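Local coordinates for polar amino acid ABC uptake transporter substrate binding protein (Streptococcus thermophilus LMG 18311, PDB 3HV1) that probably binds a polar amino acid outside the cell and delivers it to an ABC uptake transporter, as family 3 solute-binding proteins do, at residues Y36-K39 with Y43-F46; G178-R183 with M202-E207. All blocks are in the same frame, centred on the assembly; numbering follows the deposited sequence.

Interaction 1 of 2, residues Y36-K39 with Y43-F46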
loop_
_atom_site.group_PDB
_atom_site.type_symbol
_atom_site.label_atom_id
_atom_site.label_comp_id
_atom_site.label_asym_id
_atom_site.label_seq_id
_atom_site.Cartn_x
_atom_site.Cartn_y
_atom_site.Cartn_z
ATOM N N TYR A 36 1.656 12.259 -23.663
ATOM C CA TYR A 36 0.864 13.003 -24.618
ATOM C C TYR A 36 1.569 13.229 -25.943
ATOM O O TYR A 36 2.783 13.065 -26.063
ATOM C CB TYR A 36 0.455 14.347 -24.000
ATOM C CG TYR A 36 1.624 15.200 -23.533
ATOM C CD1 TYR A 36 2.146 16.211 -24.339
ATOM C CD2 TYR A 36 2.211 14.990 -22.281
ATOM C CE1 TYR A 36 3.219 16.997 -23.909
ATOM C CE2 TYR A 36 3.284 15.767 -21.845
ATOM C CZ TYR A 36 3.781 16.767 -22.660
ATOM O OH TYR A 36 4.833 17.539 -22.227
ATOM N N GLU A 37 0.783 13.602 -26.944
ATOM C CA GLU A 37 1.319 13.868 -28.264
ATOM C C GLU A 37 1.637 15.355 -28.366
ATOM O O GLU A 37 0.792 16.200 -28.076
ATOM C CB GLU A 37 0.307 13.455 -29.334
ATOM C CG GLU A 37 0.631 13.994 -30.709
ATOM C CD GLU A 37 -0.152 13.313 -31.804
ATOM O OE1 GLU A 37 -1.311 12.919 -31.550
ATOM O OE2 GLU A 37 0.392 13.185 -32.921
ATOM N N GLU A 38 2.867 15.669 -28.758
ATOM C CA GLU A 38 3.291 17.055 -28.898
ATOM C C GLU A 38 2.869 17.591 -30.251
ATOM O O GLU A 38 2.318 16.865 -31.078
ATOM C CB GLU A 38 4.810 17.164 -28.782
ATOM C CG GLU A 38 5.318 17.906 -27.554
ATOM C CD GLU A 38 4.723 19.299 -27.401
ATOM O OE1 GLU A 38 4.536 19.997 -28.426
ATOM O OE2 GLU A 38 4.457 19.701 -26.247
ATOM N N LYS A 39 3.144 18.870 -30.474
ATOM C CA LYS A 39 2.811 19.520 -31.733
ATOM C C LYS A 39 3.468 18.769 -32.889
ATOM O O LYS A 39 2.815 18.451 -33.884
ATOM C CB LYS A 39 3.293 20.972 -31.710
ATOM C CG LYS A 39 3.108 21.732 -33.017
ATOM C CD LYS A 39 1.637 21.887 -33.387
ATOM C CE LYS A 39 1.457 22.815 -34.589
ATOM N NZ LYS A 39 2.193 22.346 -35.801
ATOM N N TYR A 43 5.492 11.457 -28.926
ATOM C CA TYR A 43 4.806 11.108 -27.683
ATOM C C TYR A 43 5.827 11.293 -26.574
ATOM O O TYR A 43 6.900 10.693 -26.609
ATOM C CB TYR A 43 4.342 9.654 -27.668
ATOM C CG TYR A 43 3.290 9.295 -28.688
ATOM C CD1 TYR A 43 2.388 10.248 -29.169
ATOM C CD2 TYR A 43 3.172 7.988 -29.147
ATOM C CE1 TYR A 43 1.396 9.899 -30.090
ATOM C CE2 TYR A 43 2.187 7.627 -30.054
ATOM C CZ TYR A 43 1.305 8.583 -30.522
ATOM O OH TYR A 43 0.328 8.201 -31.407
ATOM N N ILE A 44 5.491 12.113 -25.587
ATOM C CA ILE A 44 6.402 12.381 -24.488
ATOM C C ILE A 44 5.648 12.463 -23.171
ATOM O O ILE A 44 4.429 12.578 -23.157
ATOM C CB ILE A 44 7.143 13.723 -24.690
ATOM C CG1 ILE A 44 6.120 14.862 -24.791
ATOM C CG2 ILE A 44 8.013 13.674 -25.953
ATOM C CD1 ILE A 44 6.730 16.234 -24.736
ATOM N N GLY A 45 6.372 12.400 -22.059
ATOM C CA GLY A 45 5.697 12.503 -20.778
ATOM C C GLY A 45 6.426 11.762 -19.681
ATOM O O GLY A 45 7.332 10.978 -19.959
ATOM N N PHE A 46 6.039 12.014 -18.438
ATOM C CA PHE A 46 6.678 11.342 -17.315
ATOM C C PHE A 46 6.529 9.828 -17.435
ATOM O O PHE A 46 7.503 9.093 -17.297
ATOM C CB PHE A 46 6.065 11.790 -15.982
ATOM C CG PHE A 46 6.606 11.039 -14.794
ATOM C CD1 PHE A 46 7.885 11.303 -14.317
ATOM C CD2 PHE A 46 5.844 10.052 -14.165
ATOM C CE1 PHE A 46 8.401 10.595 -13.227
ATOM C CE2 PHE A 46 6.356 9.332 -13.067
ATOM C CZ PHE A 46 7.638 9.610 -12.602
#
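One face of the Y36 ring is covered by I44, whose CG1 sits 4.0 Å from the ring centroid and 25° off its normal, a CH-pi contact displaced toward the rim; I44 O lies over the same face. E38 OE2 lies at the Y36 ring's edge, in its plane. The Y43 ring is met at its edge, where E37 CB comes within 3.8 Å of Y43 CE1, and the plane of the E37 carboxylate stands 80° to that of the ring. These pairs belong to a beta hairpin of strands 35-37 and 43-44. Y36 and I44 form its antiparallel hydrogen-bonded pair: Y36 N donates to I44 O at 2.8 Å and I44 N to Y36 O at 2.9 Å. E37 and Y43 are the non-hydrogen-bonded pair, on the other face of the sheet, where the Y43 ring also meets F27 edge-to-face. With chi1 at 57°, Y36 CG stands between the backbone N and the carbonyl carbon, which keeps the ring beside I44; W246 of helix 238-247 touches the same tyrosine. G45 is the N-cap of helix 46-56. E38 CG touches I44 CD1 at 3.6 Å, while E38 OE1 accepts a 2.7 Å hydrogen bond from K39 N.

Interaction 2 of 2, residues G178-R183 with M202-E207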
loop_
_atom_site.group_PDB
_atom_site.type_symbol
_atom_site.label_atom_id
_atom_site.label_comp_id
_atom_site.label_asym_id
_atom_site.label_seq_id
_atom_site.Cartn_x
_atom_site.Cartn_y
_atom_site.Cartn_z
ATOM N N GLY A 178 -3.026 32.590 -3.337
ATOM C CA GLY A 178 -2.735 31.179 -3.460
ATOM C C GLY A 178 -3.546 30.533 -4.553
ATOM O O GLY A 178 -4.620 31.020 -4.923
ATOM N N LEU A 179 -3.028 29.416 -5.050
ATOM C CA LEU A 179 -3.657 28.665 -6.119
ATOM C C LEU A 179 -3.751 27.198 -5.721
ATOM O O LEU A 179 -2.776 26.620 -5.240
ATOM C CB LEU A 179 -2.812 28.805 -7.393
ATOM C CG LEU A 179 -3.077 27.863 -8.569
ATOM C CD1 LEU A 179 -4.504 28.035 -9.065
ATOM C CD2 LEU A 179 -2.086 28.167 -9.683
ATOM N N LEU A 180 -4.923 26.599 -5.916
ATOM C CA LEU A 180 -5.133 25.189 -5.604
ATOM C C LEU A 180 -5.160 24.473 -6.958
ATOM O O LEU A 180 -5.947 24.829 -7.831
ATOM C CB LEU A 180 -6.470 25.005 -4.866
ATOM C CG LEU A 180 -6.815 23.611 -4.328
ATOM C CD1 LEU A 180 -5.839 23.248 -3.224
ATOM C CD2 LEU A 180 -8.250 23.590 -3.792
ATOM N N ILE A 181 -4.299 23.477 -7.145
ATOM C CA ILE A 181 -4.231 22.763 -8.418
ATOM C C ILE A 181 -3.577 21.393 -8.216
ATOM O O ILE A 181 -2.933 21.162 -7.199
ATOM C CB ILE A 181 -3.401 23.589 -9.438
ATOM C CG1 ILE A 181 -3.453 22.955 -10.825
ATOM C CG2 ILE A 181 -1.962 23.697 -8.963
ATOM C CD1 ILE A 181 -4.783 23.094 -11.506
ATOM N N ASP A 182 -3.746 20.486 -9.177
ATOM C CA ASP A 182 -3.145 19.158 -9.065
ATOM C C ASP A 182 -1.625 19.254 -8.998
ATOM O O ASP A 182 -1.014 20.026 -9.728
ATOM C CB ASP A 182 -3.483 18.280 -10.272
ATOM C CG ASP A 182 -4.953 17.878 -10.336
ATOM O OD1 ASP A 182 -5.213 16.669 -10.490
ATOM O OD2 ASP A 182 -5.830 18.753 -10.253
ATOM N N ARG A 183 -1.027 18.435 -8.142
ATOM C CA ARG A 183 0.419 18.385 -8.001
ATOM C C ARG A 183 1.054 18.185 -9.380
ATOM O O ARG A 183 1.976 18.911 -9.742
ATOM C CB ARG A 183 0.806 17.224 -7.095
ATOM C CG ARG A 183 2.295 17.094 -6.851
ATOM C CD ARG A 183 2.623 15.743 -6.250
ATOM N NE ARG A 183 4.012 15.674 -5.814
ATOM C CZ ARG A 183 4.578 14.584 -5.309
ATOM N NH1 ARG A 183 3.872 13.466 -5.178
ATOM N NH2 ARG A 183 5.842 14.619 -4.912
HETATM N N MSE A 202 2.643 23.096 -1.588
HETATM C CA MSE A 202 2.293 22.308 -0.424
HETATM C C MSE A 202 1.069 21.417 -0.556
HETATM O O MSE A 202 0.070 21.815 -1.153
HETATM C CB MSE A 202 2.060 23.273 0.746
HETATM C CG MSE A 202 3.091 24.412 0.830
HETATM SE SE MSE A 202 2.575 25.949 1.843
HETATM C CE MSE A 202 1.637 26.932 0.508
ATOM N N PRO A 203 1.136 20.193 0.005
ATOM C CA PRO A 203 -0.015 19.288 -0.063
ATOM C C PRO A 203 -1.143 20.051 0.622
ATOM O O PRO A 203 -0.971 20.582 1.726
ATOM C CB PRO A 203 0.455 18.076 0.735
ATOM C CG PRO A 203 1.925 18.042 0.444
ATOM C CD PRO A 203 2.312 19.509 0.572
ATOM N N ALA A 204 -2.284 20.118 -0.050
ATOM C CA ALA A 204 -3.428 20.870 0.439
ATOM C C ALA A 204 -4.170 20.246 1.614
ATOM O O ALA A 204 -4.634 20.956 2.508
ATOM C CB ALA A 204 -4.396 21.123 -0.719
ATOM N N GLY A 205 -4.294 18.924 1.606
ATOM C CA GLY A 205 -5.005 18.252 2.677
ATOM C C GLY A 205 -6.182 17.444 2.157
ATOM O O GLY A 205 -6.850 16.756 2.921
ATOM N N TYR A 206 -6.441 17.530 0.858
ATOM C CA TYR A 206 -7.539 16.790 0.250
ATOM C C TYR A 206 -7.038 15.415 -0.171
ATOM O O TYR A 206 -5.894 15.270 -0.613
ATOM C CB TYR A 206 -8.070 17.533 -0.975
ATOM C CG TYR A 206 -8.532 18.942 -0.688
ATOM C CD1 TYR A 206 -9.746 19.187 -0.042
ATOM C CD2 TYR A 206 -7.757 20.030 -1.065
ATOM C CE1 TYR A 206 -10.177 20.495 0.216
ATOM C CE2 TYR A 206 -8.173 21.337 -0.813
ATOM C CZ TYR A 206 -9.383 21.562 -0.175
ATOM O OH TYR A 206 -9.793 22.849 0.050
ATOM N N GLU A 207 -7.894 14.409 -0.036
ATOM C CA GLU A 207 -7.529 13.045 -0.395
ATOM C C GLU A 207 -6.956 12.983 -1.805
ATOM O O GLU A 207 -7.490 13.584 -2.736
ATOM C CB GLU A 207 -8.749 12.123 -0.282
ATOM C CG GLU A 207 -8.511 10.710 -0.787
ATOM C CD GLU A 207 -9.657 9.771 -0.446
ATOM O OE1 GLU A 207 -10.794 10.260 -0.277
ATOM O OE2 GLU A 207 -9.420 8.550 -0.359
#
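L180 sets CD1 against A204 and CD2 against Y206, with CD1 also near the ring, and the three side chains make up the whole direct contact. The CA-CB bonds of all three point toward the opposite segment, so the meeting is of side chains across a backbone gap: even the nearest CA atoms, those of L180 and A204, are 7.6 Å apart. CD1 of L180 packs on A204 CB at 3.6 Å. Its other branch, CD2, approaches CE2 of Y206 at 3.7 Å, and the leucine comes at the ring obliquely. CE2 also lies 3.9 Å from L180 CD1, which places that one ring carbon against both branches. For L180, chi1 of -174° sets CG anti to the backbone N and beside the carbonyl carbon, the rotamer in which both methyls meet the other segment.

In the mixed sheet of this periplasmic-binding-protein-type fold, strands 178-182 and 199-203 both pair antiparallel with strand 105-114; the contact joins strand 178-182 to the loop after strand 199-203. A141 and F142 of helix 137-144 also pack on Y206, as do the loop residues S145, I148 and L149. At the far end of 202-207, E207 OE2 accepts a hydrogen bond from Q160 N of the second subunit.

Interaction 1 buries 298 Å² between its segments and interaction 2 only 98 Å², yet interaction 2 is the more fully buried: its three touching residues are all buried, against two of six in interaction 1. The hairpin of 36-39 and 43-46 combines paired backbone hydrogen bonds with aromatic and aliphatic packing. Segments 178-183 and 202-207 meet through apolar side chains alone, their strands each pairing with strand 105-114. The two contacts share no strand: interaction 1 belongs to a small antiparallel sheet, whereas interaction 2 joins a strand of the large mixed sheet to the loop after another. Their centres are 25 Å apart and their nearest atoms about 9 Å apart.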